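Long-range contacts in Lys-gingipain catalytic subunit (Porphyromonas gingivalis, PDB 6I9A), which cleaves proteins after lysine residues as a secreted cysteine endopeptidase of family C25, and may act as a virulence factor in periodontal disease: residues T316-N326 with V359-R369; V208-E219 with K240-T251. All coordinates share one frame; numbering follows the deposited sequence. Where two conformers were deposited one is given.

Contact 1. Residues T316-N326 with V359-R369; sequences TFLEDSYNTVN and VLGDGSVMPYR. With NA (sodium ion), chain E.
R369 meets N323 in the sodium-binding loop between helices 312-317 and 325-342 of the C25 peptidase domain. The sodium ion is held by the carbonyl oxygens of T316, L318, S321 and Y322 and by N323 OD1, with A315 O completing the site. R369 NH1 gives a weak hydrogen bond to N323 OD1 (2.9 Å), so this oxygen meets both the metal and the guanidinium. The amide and guanidinium planes are 29° apart. In one of the two conformers of E319, its OE2 lies 3.0 Å from R369 NH2, near the guanidinium plane, and a water bridges E319 OE1 and R369 NE. L318 O sits over one guanidinium face. R369 CD makes a CH-pi contact over one face of the F317 ring, 4.0 Å from the centroid; beyond it the chain bends at chi3 (-69°), toward N323 and E319. Backbone bonds hold the start of helix 325-342 to the turn 362-365: V325 N to V365 O and N326 N to G363 O. Apolar packing centres on V325. Its CG1 meets V359 CG1 on the edge strand, while its CG2 reaches P367 CG (3.7 Å). A second water bridges the two backbones, donating to N323 O (2.8 Å) and to P367 O.

Contact 2. Residues V208-E219 with K240-T251; sequences VSFANYTAHGSE and KYFLAIGNCCIT. With H8E (benzyl-N-[(2S)-1-[[(3S)-7-amino-1-(benzylamino)-1,2-dioxoheptan-3-yl]amino]-5-(2-methyl-2-phenylhydrazinyl)-1,5-dioxopentan-2-yl]carbamate), chain I.
The F210 ring is met at its edge, in plane, by I245 CD1, 3.6 Å from F210 CE1. With CG anti to the backbone N (chi1 178°), F210 lies beside L243, pointing the same way. C248 CB and SG both lie at the edge of the Y213 ring; SG is 5.2 Å from its centroid, a sulfur-aromatic contact. Y213 OH donates to H216 O. The N212 amide keeps both acceptors of its ND2 near its plane: N247 OD1 (2.9 Å) and I245 O (3.0 Å). It approaches I245 O from above the carbonyl plane, and the same oxygen also accepts from Y213 N. The N212 and N247 amide planes stand 73° apart; a water joins their OD1 atoms, and Y313 OH also bonds N212 OD1. Strands 210-214 and 242-247 run parallel, 7° apart, with F210 and N212 on one face and Y213 on the other. The nucleophile C249 is bonded through SG to inhibitor CBN (2.0 Å). G217 N (2.7 Å) and C249 N (2.8 Å) donate to inhibitor OAG, as in an oxyanion hole. The inhibitor's lysine-like amine, NAB, bonds T214 OG1 and N247 O. C249 and the probable proton donor H216, whose NE2 bonds D160, follow the C-terminal ends of adjacent parallel strands, characteristic of clan CD cysteine peptidases.

How the contacts relate
Both segments of contact 2 precede those of contact 1 in sequence. Their centres lie about 16 Å apart, both within the C25 peptidase region. Both reach the same six-stranded mixed sheet. Contact 2 pairs two of its central parallel strands, 210-214 and 242-247. Contact 1 starts from its antiparallel edge strand, 357-361, with strand 273-279 lying between. The two contacts touch through L243: its CD1 packs on V325 CG1 at 4.0 Å, and its CD2 approaches P367 CG. The same sheet thus bears the catalytic site at the C-terminal ends of its central strands, while contact 1 ties its edge strand to helix 325-342 and the sodium loop.

Contact 1. Residues T316-N326 with V359-R369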
loop_
_atom_site.group_PDB
_atom_site.type_symbol
_atom_site.label_atom_id
_atom_site.label_comp_id
_atom_site.label_asym_id
_atom_site.label_seq_id
_atom_site.Cartn_x
_atom_site.Cartn_y
_atom_site.Cartn_z
ATOM N N THR A 316 -6.062 0.668 -9.763
ATOM C CA THR A 316 -5.135 -0.455 -9.566
ATOM C C THR A 316 -4.644 -0.932 -10.936
ATOM O O THR A 316 -3.436 -1.166 -11.126
ATOM C CB THR A 316 -5.878 -1.604 -8.833
ATOM O OG1 THR A 316 -6.320 -1.152 -7.522
ATOM C CG2 THR A 316 -4.928 -2.760 -8.601
ATOM N N PHE A 317 -5.588 -1.121 -11.863
ATOM C CA PHE A 317 -5.262 -1.731 -13.142
ATOM C C PHE A 317 -4.776 -0.775 -14.233
ATOM O O PHE A 317 -4.395 -1.235 -15.302
ATOM C CB PHE A 317 -6.452 -2.574 -13.619
ATOM C CG PHE A 317 -6.514 -3.891 -12.874
ATOM C CD1 PHE A 317 -7.028 -3.960 -11.587
ATOM C CD2 PHE A 317 -5.906 -5.032 -13.399
ATOM C CE1 PHE A 317 -6.934 -5.145 -10.835
ATOM C CE2 PHE A 317 -5.868 -6.216 -12.662
ATOM C CZ PHE A 317 -6.347 -6.262 -11.397
ATOM N N LEU A 318 -4.692 0.529 -13.967
ATOM C CA LEU A 318 -3.927 1.409 -14.849
ATOM C C LEU A 318 -2.473 0.922 -14.785
ATOM O O LEU A 318 -1.919 0.689 -13.712
ATOM C CB LEU A 318 -4.008 2.876 -14.409
ATOM C CG LEU A 318 -5.347 3.525 -14.619
ATOM C CD1 LEU A 318 -5.314 4.942 -14.006
ATOM C CD2 LEU A 318 -5.729 3.601 -16.099
ATOM N N GLU A 319 -1.866 0.741 -15.946
ATOM C CA GLU A 319 -0.510 0.220 -15.995
ATOM C C GLU A 319 0.538 1.237 -15.553
ATOM O O GLU A 319 1.543 0.829 -14.946
ATOM C CB GLU A 319 -0.174 -0.269 -17.419
ATOM C CG GLU A 319 -0.948 -1.516 -17.823
ATOM C CD GLU A 319 -0.647 -2.796 -17.064
ATOM O OE1 GLU A 319 -1.458 -3.743 -17.175
ATOM O OE2 GLU A 319 0.388 -2.865 -16.363
ATOM N N ASP A 320 0.319 2.504 -15.865
ATOM C CA ASP A 320 1.356 3.519 -15.678
ATOM C C ASP A 320 1.160 4.446 -14.501
ATOM O O ASP A 320 1.937 5.384 -14.334
ATOM C CB ASP A 320 1.515 4.336 -16.981
ATOM C CG ASP A 320 1.945 3.448 -18.151
ATOM O OD1 ASP A 320 2.626 2.425 -17.911
ATOM O OD2 ASP A 320 1.559 3.747 -19.286
ATOM N N SER A 321 0.174 4.171 -13.647
ATOM C CA SER A 321 0.018 4.974 -12.433
ATOM C C SER A 321 -0.804 4.152 -11.463
ATOM O O SER A 321 -1.331 3.068 -11.786
ATOM C CB SER A 321 -0.656 6.321 -12.746
ATOM O OG SER A 321 -1.969 6.161 -13.238
ATOM N N TYR A 322 -0.878 4.641 -10.218
ATOM C CA TYR A 322 -1.623 4.016 -9.111
ATOM C C TYR A 322 -1.192 2.550 -8.968
ATOM O O TYR A 322 -1.984 1.613 -9.011
ATOM C CB TYR A 322 -3.149 4.136 -9.315
ATOM C CG TYR A 322 -3.653 5.550 -9.224
ATOM C CD1 TYR A 322 -4.017 6.089 -7.999
ATOM C CD2 TYR A 322 -3.755 6.357 -10.362
ATOM C CE1 TYR A 322 -4.433 7.394 -7.890
ATOM C CE2 TYR A 322 -4.195 7.691 -10.247
ATOM C CZ TYR A 322 -4.551 8.162 -9.010
ATOM O OH TYR A 322 -5.025 9.459 -8.824
ATOM N N ASN A 323 0.110 2.376 -8.751
ATOM C CA ASN A 323 0.736 1.057 -8.668
ATOM C C ASN A 323 1.187 0.674 -7.273
ATOM O O ASN A 323 1.737 -0.426 -7.137
ATOM C CB ASN A 323 1.898 0.964 -9.687
ATOM C CG ASN A 323 1.323 0.896 -11.079
ATOM O OD1 ASN A 323 0.229 0.320 -11.275
ATOM N ND2 ASN A 323 1.980 1.471 -12.076
ATOM N N THR A 324 0.934 1.483 -6.242
ATOM C CA THR A 324 1.262 1.124 -4.860
ATOM C C THR A 324 0.006 0.756 -4.091
ATOM O O THR A 324 -1.105 1.149 -4.453
ATOM C CB THR A 324 2.006 2.252 -4.182
ATOM O OG1 THR A 324 1.153 3.405 -4.094
ATOM C CG2 THR A 324 3.347 2.538 -4.824
ATOM N N VAL A 325 0.199 0.147 -2.948
ATOM C CA VAL A 325 -0.911 -0.115 -2.005
ATOM C C VAL A 325 -1.546 1.221 -1.583
ATOM O O VAL A 325 -2.768 1.395 -1.641
ATOM C CB VAL A 325 -0.404 -0.882 -0.763
ATOM C CG1 VAL A 325 -1.497 -0.917 0.312
ATOM C CG2 VAL A 325 0.000 -2.314 -1.138
ATOM N N ASN A 326 -0.711 2.207 -1.175
ATOM C CA ASN A 326 -1.313 3.486 -0.767
ATOM C C ASN A 326 -2.129 4.068 -1.894
ATOM O O ASN A 326 -3.181 4.675 -1.626
ATOM C CB ASN A 326 -0.239 4.507 -0.361
ATOM C CG ASN A 326 -0.060 4.543 1.138
ATOM O OD1 ASN A 326 0.837 3.901 1.705
ATOM N ND2 ASN A 326 -0.914 5.305 1.828
ATOM N N VAL A 359 -3.836 2.574 5.702
ATOM C CA VAL A 359 -3.017 1.423 5.389
ATOM C C VAL A 359 -2.308 0.980 6.683
ATOM O O VAL A 359 -1.599 1.788 7.313
ATOM C CB VAL A 359 -1.964 1.713 4.306
ATOM C CG1 VAL A 359 -1.100 0.451 4.075
ATOM C CG2 VAL A 359 -2.611 2.148 2.971
ATOM N N LEU A 360 -2.457 -0.304 7.012
ATOM C CA LEU A 360 -1.672 -0.998 8.050
ATOM C C LEU A 360 -0.768 -1.990 7.310
ATOM O O LEU A 360 -1.165 -2.598 6.306
ATOM C CB LEU A 360 -2.578 -1.706 9.057
ATOM C CG LEU A 360 -3.350 -0.714 9.945
ATOM C CD1 LEU A 360 -4.598 -1.354 10.556
ATOM C CD2 LEU A 360 -2.428 -0.186 11.060
ATOM N N GLY A 361 0.475 -2.116 7.775
ATOM C CA GLY A 361 1.468 -2.826 6.980
ATOM C C GLY A 361 2.074 -1.879 5.944
ATOM O O GLY A 361 2.062 -0.659 6.129
ATOM N N ASP A 362 2.681 -2.413 4.883
ATOM C CA ASP A 362 3.550 -1.600 4.038
ATOM C C ASP A 362 2.829 -1.079 2.805
ATOM O O ASP A 362 2.619 -1.776 1.800
ATOM C CB ASP A 362 4.775 -2.438 3.655
ATOM C CG ASP A 362 5.836 -1.643 2.895
ATOM O OD1 ASP A 362 5.555 -0.476 2.523
ATOM O OD2 ASP A 362 6.961 -2.177 2.716
ATOM N N GLY A 363 2.479 0.203 2.865
ATOM C CA GLY A 363 1.785 0.882 1.786
ATOM C C GLY A 363 2.630 1.204 0.568
ATOM O O GLY A 363 2.111 1.554 -0.505
ATOM N N SER A 364 3.970 1.046 0.701
ATOM C CA SER A 364 4.882 1.312 -0.419
ATOM C C SER A 364 5.063 0.128 -1.344
ATOM O O SER A 364 5.714 0.253 -2.376
ATOM C CB SER A 364 6.239 1.821 0.071
ATOM O OG SER A 364 7.014 0.787 0.664
ATOM N N VAL A 365 4.486 -1.036 -1.005
ATOM C CA VAL A 365 4.557 -2.208 -1.906
ATOM C C VAL A 365 3.796 -1.872 -3.181
ATOM O O VAL A 365 2.717 -1.232 -3.156
ATOM C CB VAL A 365 3.943 -3.438 -1.204
ATOM C CG1 VAL A 365 3.769 -4.610 -2.183
ATOM C CG2 VAL A 365 4.781 -3.865 -0.001
ATOM N N MET A 366 4.298 -2.353 -4.308
ATOM C CA MET A 366 3.645 -2.328 -5.597
ATOM C C MET A 366 3.008 -3.695 -5.843
ATOM O O MET A 366 3.715 -4.649 -6.197
ATOM C CB MET A 366 4.613 -1.996 -6.746
ATOM C CG MET A 366 5.052 -0.567 -6.722
ATOM S SD MET A 366 5.649 -0.115 -8.344
ATOM C CE MET A 366 6.144 1.577 -8.037
ATOM N N PRO A 367 1.711 -3.868 -5.655
ATOM C CA PRO A 367 1.135 -5.203 -5.824
ATOM C C PRO A 367 1.226 -5.646 -7.264
ATOM O O PRO A 367 0.967 -4.895 -8.212
ATOM C CB PRO A 367 -0.339 -5.048 -5.379
ATOM C CG PRO A 367 -0.307 -3.801 -4.486
ATOM C CD PRO A 367 0.696 -2.902 -5.179
ATOM N N TYR A 368 1.506 -6.956 -7.434
ATOM C CA TYR A 368 1.430 -7.560 -8.766
ATOM C C TYR A 368 -0.050 -7.662 -9.190
ATOM O O TYR A 368 -0.975 -7.545 -8.361
ATOM C CB TYR A 368 2.084 -8.984 -8.744
ATOM C CG TYR A 368 3.476 -8.981 -8.155
ATOM C CD1 TYR A 368 4.494 -8.226 -8.730
ATOM C CD2 TYR A 368 3.772 -9.728 -7.023
ATOM C CE1 TYR A 368 5.773 -8.212 -8.185
ATOM C CE2 TYR A 368 5.047 -9.733 -6.463
ATOM C CZ TYR A 368 6.041 -8.943 -7.034
ATOM O OH TYR A 368 7.302 -8.852 -6.488
ATOM N N ARG A 369 -0.266 -7.837 -10.485
ATOM C CA ARG A 369 -1.595 -8.004 -11.049
ATOM C C ARG A 369 -1.561 -9.295 -11.825
ATOM O O ARG A 369 -1.128 -9.329 -12.989
ATOM C CB ARG A 369 -1.970 -6.814 -11.913
ATOM C CG ARG A 369 -2.180 -5.525 -11.114
ATOM C CD ARG A 369 -2.531 -4.322 -12.053
ATOM N NE ARG A 369 -1.417 -3.894 -12.907
ATOM C CZ ARG A 369 -0.500 -3.009 -12.542
ATOM N NH1 ARG A 369 -0.491 -2.533 -11.318
ATOM N NH2 ARG A 369 0.486 -2.667 -13.387
HETATM NA NA NA E . -2.136 0.890 -11.432
HETATM O O HOH W 1 -2.364 -5.506 -15.290
HETATM O O HOH W 2 2.022 -2.428 -9.097
#

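Contact 2. Residues V208-E219 with K240-T251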
loop_
_atom_site.group_PDB
_atom_site.type_symbol
_atom_site.label_atom_id
_atom_site.label_comp_id
_atom_site.label_asym_id
_atom_site.label_seq_id
_atom_site.Cartn_x
_atom_site.Cartn_y
_atom_site.Cartn_z
ATOM N N VAL A 208 -4.094 -16.712 -2.213
ATOM C CA VAL A 208 -4.603 -15.632 -3.048
ATOM C C VAL A 208 -3.645 -14.451 -2.896
ATOM O O VAL A 208 -3.008 -14.285 -1.848
ATOM C CB VAL A 208 -6.041 -15.186 -2.681
ATOM C CG1 VAL A 208 -7.060 -16.274 -3.024
ATOM C CG2 VAL A 208 -6.145 -14.757 -1.216
ATOM N N SER A 209 -3.581 -13.628 -3.945
ATOM C CA SER A 209 -2.751 -12.404 -3.920
ATOM C C SER A 209 -3.505 -11.247 -3.252
ATOM O O SER A 209 -2.886 -10.253 -2.824
ATOM C CB SER A 209 -2.369 -11.976 -5.353
ATOM O OG SER A 209 -3.545 -11.773 -6.133
ATOM N N PHE A 210 -4.836 -11.317 -3.259
ATOM C CA PHE A 210 -5.688 -10.177 -2.953
ATOM C C PHE A 210 -6.992 -10.720 -2.428
ATOM O O PHE A 210 -7.542 -11.678 -2.996
ATOM C CB PHE A 210 -5.934 -9.409 -4.263
ATOM C CG PHE A 210 -6.849 -8.207 -4.122
ATOM C CD1 PHE A 210 -6.438 -7.079 -3.408
ATOM C CD2 PHE A 210 -8.119 -8.194 -4.706
ATOM C CE1 PHE A 210 -7.271 -5.960 -3.321
ATOM C CE2 PHE A 210 -8.946 -7.062 -4.611
ATOM C CZ PHE A 210 -8.506 -5.966 -3.931
ATOM N N ALA A 211 -7.507 -10.099 -1.376
ATOM C CA ALA A 211 -8.805 -10.444 -0.792
ATOM C C ALA A 211 -9.535 -9.157 -0.518
ATOM O O ALA A 211 -8.977 -8.267 0.152
ATOM C CB ALA A 211 -8.614 -11.234 0.482
ATOM N N ASN A 212 -10.789 -9.042 -1.022
ATOM C CA ASN A 212 -11.585 -7.822 -0.774
ATOM C C ASN A 212 -12.969 -8.251 -0.316
ATOM O O ASN A 212 -13.647 -9.046 -0.986
ATOM C CB ASN A 212 -11.675 -7.016 -2.059
ATOM C CG ASN A 212 -12.373 -5.671 -2.022
ATOM O OD1 ASN A 212 -12.722 -5.166 -3.086
ATOM N ND2 ASN A 212 -12.541 -5.057 -0.850
ATOM N N TYR A 213 -13.357 -7.747 0.856
ATOM C CA TYR A 213 -14.644 -7.984 1.488
ATOM C C TYR A 213 -15.371 -6.645 1.555
ATOM O O TYR A 213 -14.818 -5.652 2.045
ATOM C CB TYR A 213 -14.389 -8.545 2.906
ATOM C CG TYR A 213 -15.611 -8.614 3.791
ATOM C CD1 TYR A 213 -15.972 -7.529 4.586
ATOM C CD2 TYR A 213 -16.348 -9.784 3.909
ATOM C CE1 TYR A 213 -17.035 -7.602 5.477
ATOM C CE2 TYR A 213 -17.424 -9.871 4.799
ATOM C CZ TYR A 213 -17.758 -8.776 5.584
ATOM O OH TYR A 213 -18.842 -8.867 6.448
ATOM N N THR A 214 -16.638 -6.610 1.123
ATOM C CA THR A 214 -17.495 -5.434 1.275
ATOM C C THR A 214 -18.813 -5.883 1.897
ATOM O O THR A 214 -19.561 -6.698 1.304
ATOM C CB THR A 214 -17.688 -4.702 -0.051
ATOM O OG1 THR A 214 -18.626 -3.628 0.239
ATOM C CG2 THR A 214 -18.247 -5.539 -1.208
ATOM N N ALA A 215 -19.073 -5.416 3.112
ATOM C CA ALA A 215 -20.282 -5.653 3.943
ATOM C C ALA A 215 -19.953 -5.238 5.378
ATOM O O ALA A 215 -19.253 -4.246 5.535
ATOM C CB ALA A 215 -20.812 -7.094 3.866
ATOM N N HIS A 216 -20.459 -5.922 6.411
ATOM C CA HIS A 216 -20.315 -5.443 7.804
ATOM C C HIS A 216 -18.985 -5.796 8.411
ATOM O O HIS A 216 -18.504 -6.936 8.259
ATOM C CB HIS A 216 -21.431 -6.008 8.681
ATOM C CG HIS A 216 -22.808 -5.807 8.147
ATOM N ND1 HIS A 216 -23.777 -6.772 8.329
ATOM C CD2 HIS A 216 -23.332 -4.821 7.402
ATOM C CE1 HIS A 216 -24.866 -6.329 7.730
ATOM N NE2 HIS A 216 -24.667 -5.153 7.193
ATOM N N GLY A 217 -18.440 -4.874 9.180
ATOM C CA GLY A 217 -17.214 -5.085 9.931
ATOM C C GLY A 217 -17.353 -4.774 11.394
ATOM O O GLY A 217 -18.165 -3.927 11.790
ATOM N N SER A 218 -16.499 -5.401 12.196
ATOM C CA SER A 218 -16.304 -5.047 13.589
ATOM C C SER A 218 -14.822 -4.738 13.784
ATOM O O SER A 218 -14.015 -4.874 12.856
ATOM C CB SER A 218 -16.750 -6.142 14.549
ATOM O OG SER A 218 -15.764 -7.166 14.549
ATOM N N GLU A 219 -14.426 -4.359 15.005
ATOM C CA GLU A 219 -13.008 -4.027 15.231
ATOM C C GLU A 219 -12.117 -5.212 15.014
ATOM O O GLU A 219 -10.948 -5.028 14.687
ATOM C CB GLU A 219 -12.788 -3.574 16.690
ATOM C CG GLU A 219 -13.645 -2.361 17.117
ATOM C CD GLU A 219 -15.011 -2.679 17.743
ATOM O OE1 GLU A 219 -15.523 -3.808 17.548
ATOM O OE2 GLU A 219 -15.570 -1.785 18.421
ATOM N N LYS A 240 2.577 -17.205 1.035
ATOM C CA LYS A 240 1.534 -16.803 0.082
ATOM C C LYS A 240 0.792 -15.585 0.614
ATOM O O LYS A 240 -0.406 -15.637 0.955
ATOM C CB LYS A 240 0.588 -17.995 -0.152
ATOM C CG LYS A 240 1.302 -19.150 -0.916
ATOM C CD LYS A 240 0.365 -20.342 -1.104
ATOM C CE LYS A 240 0.003 -21.029 0.186
ATOM N NZ LYS A 240 -0.577 -22.423 -0.004
ATOM N N TYR A 241 1.524 -14.459 0.706
ATOM C CA TYR A 241 1.007 -13.290 1.390
ATOM C C TYR A 241 0.226 -12.395 0.464
ATOM O O TYR A 241 0.572 -12.143 -0.679
ATOM C CB TYR A 241 2.164 -12.520 2.077
ATOM C CG TYR A 241 3.003 -13.489 2.885
ATOM C CD1 TYR A 241 2.417 -14.318 3.841
ATOM C CD2 TYR A 241 4.352 -13.665 2.600
ATOM C CE1 TYR A 241 3.159 -15.304 4.492
ATOM C CE2 TYR A 241 5.120 -14.640 3.274
ATOM C CZ TYR A 241 4.509 -15.452 4.215
ATOM O OH TYR A 241 5.186 -16.453 4.881
ATOM N N PHE A 242 -0.866 -11.822 1.019
ATOM C CA PHE A 242 -1.802 -11.031 0.217
ATOM C C PHE A 242 -1.926 -9.578 0.693
ATOM O O PHE A 242 -1.567 -9.226 1.836
ATOM C CB PHE A 242 -3.197 -11.730 0.187
ATOM C CG PHE A 242 -3.736 -12.164 1.543
ATOM C CD1 PHE A 242 -4.324 -11.250 2.423
ATOM C CD2 PHE A 242 -3.719 -13.510 1.900
ATOM C CE1 PHE A 242 -4.795 -11.677 3.660
ATOM C CE2 PHE A 242 -4.210 -13.928 3.116
ATOM C CZ PHE A 242 -4.766 -13.035 3.975
ATOM N N LEU A 243 -2.533 -8.775 -0.189
ATOM C CA LEU A 243 -3.124 -7.492 0.205
ATOM C C LEU A 243 -4.596 -7.785 0.519
ATOM O O LEU A 243 -5.264 -8.468 -0.273
ATOM C CB LEU A 243 -3.046 -6.541 -0.994
ATOM C CG LEU A 243 -3.904 -5.261 -0.864
ATOM C CD1 LEU A 243 -3.488 -4.382 0.323
ATOM C CD2 LEU A 243 -3.816 -4.442 -2.138
ATOM N N ALA A 244 -5.089 -7.309 1.663
ATOM C CA ALA A 244 -6.526 -7.439 1.965
ATOM C C ALA A 244 -7.106 -6.050 2.111
ATOM O O ALA A 244 -6.454 -5.131 2.660
ATOM C CB ALA A 244 -6.735 -8.263 3.216
ATOM N N ILE A 245 -8.349 -5.913 1.652
ATOM C CA ILE A 245 -9.096 -4.624 1.751
ATOM C C ILE A 245 -10.456 -4.941 2.353
ATOM O O ILE A 245 -11.237 -5.750 1.790
ATOM C CB ILE A 245 -9.251 -3.957 0.374
ATOM C CG1 ILE A 245 -7.861 -3.693 -0.227
ATOM C CG2 ILE A 245 -10.071 -2.652 0.519
ATOM C CD1 ILE A 245 -7.890 -2.924 -1.549
ATOM N N GLY A 246 -10.738 -4.332 3.496
ATOM C CA GLY A 246 -12.042 -4.445 4.153
ATOM C C GLY A 246 -12.819 -3.150 3.938
ATOM O O GLY A 246 -12.500 -2.119 4.551
ATOM N N ASN A 247 -13.736 -3.168 2.963
ATOM C CA ASN A 247 -14.653 -2.033 2.754
ATOM C C ASN A 247 -15.859 -2.261 3.665
ATOM O O ASN A 247 -16.865 -2.895 3.290
ATOM C CB ASN A 247 -15.048 -1.918 1.302
ATOM C CG ASN A 247 -13.883 -1.561 0.397
ATOM O OD1 ASN A 247 -13.498 -2.314 -0.500
ATOM N ND2 ASN A 247 -13.286 -0.383 0.641
ATOM N N CYS A 248 -15.679 -1.848 4.928
ATOM C CA CYS A 248 -16.579 -2.203 6.042
ATOM C C CYS A 248 -16.222 -1.354 7.231
ATOM O O CYS A 248 -15.163 -0.707 7.264
ATOM C CB CYS A 248 -16.503 -3.695 6.385
ATOM S SG CYS A 248 -14.845 -4.278 6.824
ATOM N N CYS A 249 -17.030 -1.375 8.268
ATOM C CA CYS A 249 -16.733 -0.618 9.480
ATOM C C CYS A 249 -15.532 -1.146 10.233
ATOM O O CYS A 249 -15.304 -2.360 10.265
ATOM C CB CYS A 249 -17.945 -0.687 10.427
ATOM S SG CYS A 249 -19.453 0.099 9.756
ATOM N N ILE A 250 -14.798 -0.215 10.839
ATOM C CA ILE A 250 -13.948 -0.245 12.035
ATOM C C ILE A 250 -12.871 -1.352 12.117
ATOM O O ILE A 250 -12.183 -1.369 13.154
ATOM C CB ILE A 250 -14.807 -0.219 13.337
ATOM C CG1 ILE A 250 -15.712 -1.458 13.491
ATOM C CG2 ILE A 250 -15.634 1.089 13.365
ATOM C CD1 ILE A 250 -16.562 -1.432 14.804
ATOM N N THR A 251 -12.622 -2.143 11.061
ATOM C CA THR A 251 -11.569 -3.155 11.164
ATOM C C THR A 251 -10.169 -2.577 11.267
ATOM O O THR A 251 -9.259 -3.339 11.646
ATOM C CB THR A 251 -11.614 -4.068 9.960
ATOM O OG1 THR A 251 -11.313 -3.352 8.754
ATOM C CG2 THR A 251 -12.910 -4.865 9.833
HETATM C CAQ H8E I . -20.687 -5.050 13.468
HETATM C CAK H8E I . -20.700 -6.424 13.787
HETATM C CAH H8E I . -21.620 -7.274 13.170
HETATM C CAL H8E I . -22.548 -6.789 12.253
HETATM C CAR H8E I . -22.522 -5.430 11.975
HETATM C CBO H8E I . -21.596 -4.554 12.523
HETATM C CBA H8E I . -21.690 -3.183 12.204
HETATM N NBE H8E I . -20.949 -2.822 10.983
HETATM C CBL H8E I . -21.354 -1.833 10.139
HETATM O OAE H8E I . -22.437 -1.254 10.293
HETATM C CBN H8E I . -20.401 -1.495 8.997
HETATM O OAG H8E I . -19.562 -2.415 8.747
HETATM C CBS H8E I . -21.160 -0.914 7.763
HETATM C CBB H8E I . -20.362 -1.019 6.458
HETATM C CAY H8E I . -21.157 -0.558 5.234
HETATM C CAX H8E I . -20.329 -0.401 3.954
HETATM C CAW H8E I . -19.915 -1.743 3.365
HETATM N NAB H8E I . -19.146 -1.508 2.106
HETATM N NBG H8E I . -21.611 0.470 7.961
HETATM C C H8E I . -22.872 0.901 7.922
HETATM O O H8E I . -23.863 0.200 7.765
HETATM C CA H8E I . -23.003 2.373 8.290
HETATM N N H8E I . -24.226 2.973 7.764
HETATM C CBK H8E I . -24.427 3.172 6.437
HETATM O OAD H8E I . -23.611 2.721 5.620
HETATM O OBI H8E I . -25.486 3.821 6.133
HETATM C CBD H8E I . -25.833 4.003 4.711
HETATM C CBP H8E I . -27.184 4.543 4.564
HETATM C CAS H8E I . -27.417 5.902 4.345
HETATM C CAM H8E I . -28.726 6.449 4.177
HETATM C CAI H8E I . -29.790 5.542 4.321
HETATM C CAN H8E I . -29.556 4.205 4.607
HETATM C CAT H8E I . -28.277 3.690 4.727
HETATM C CB H8E I . -22.997 2.518 9.821
HETATM C CG H8E I . -24.152 1.749 10.515
HETATM C CD H8E I . -23.900 1.606 11.986
HETATM O OE1 H8E I . -24.184 2.519 12.763
HETATM N NE2 H8E I . -23.291 0.448 12.301
HETATM N NBT H8E I . -22.815 0.174 13.593
HETATM C CAA H8E I . -21.341 -0.026 13.621
HETATM C CBQ H8E I . -23.705 -0.596 14.403
HETATM C CAU H8E I . -23.240 -1.414 15.445
HETATM C CAO H8E I . -24.140 -2.105 16.252
HETATM C CAJ H8E I . -25.506 -1.998 16.024
HETATM C CAP H8E I . -25.981 -1.228 14.972
HETATM C CAV H8E I . -25.085 -0.511 14.176
HETATM O O HOH W 3 -3.108 -16.601 0.496
HETATM O O HOH W 4 -12.290 -2.396 -3.083
#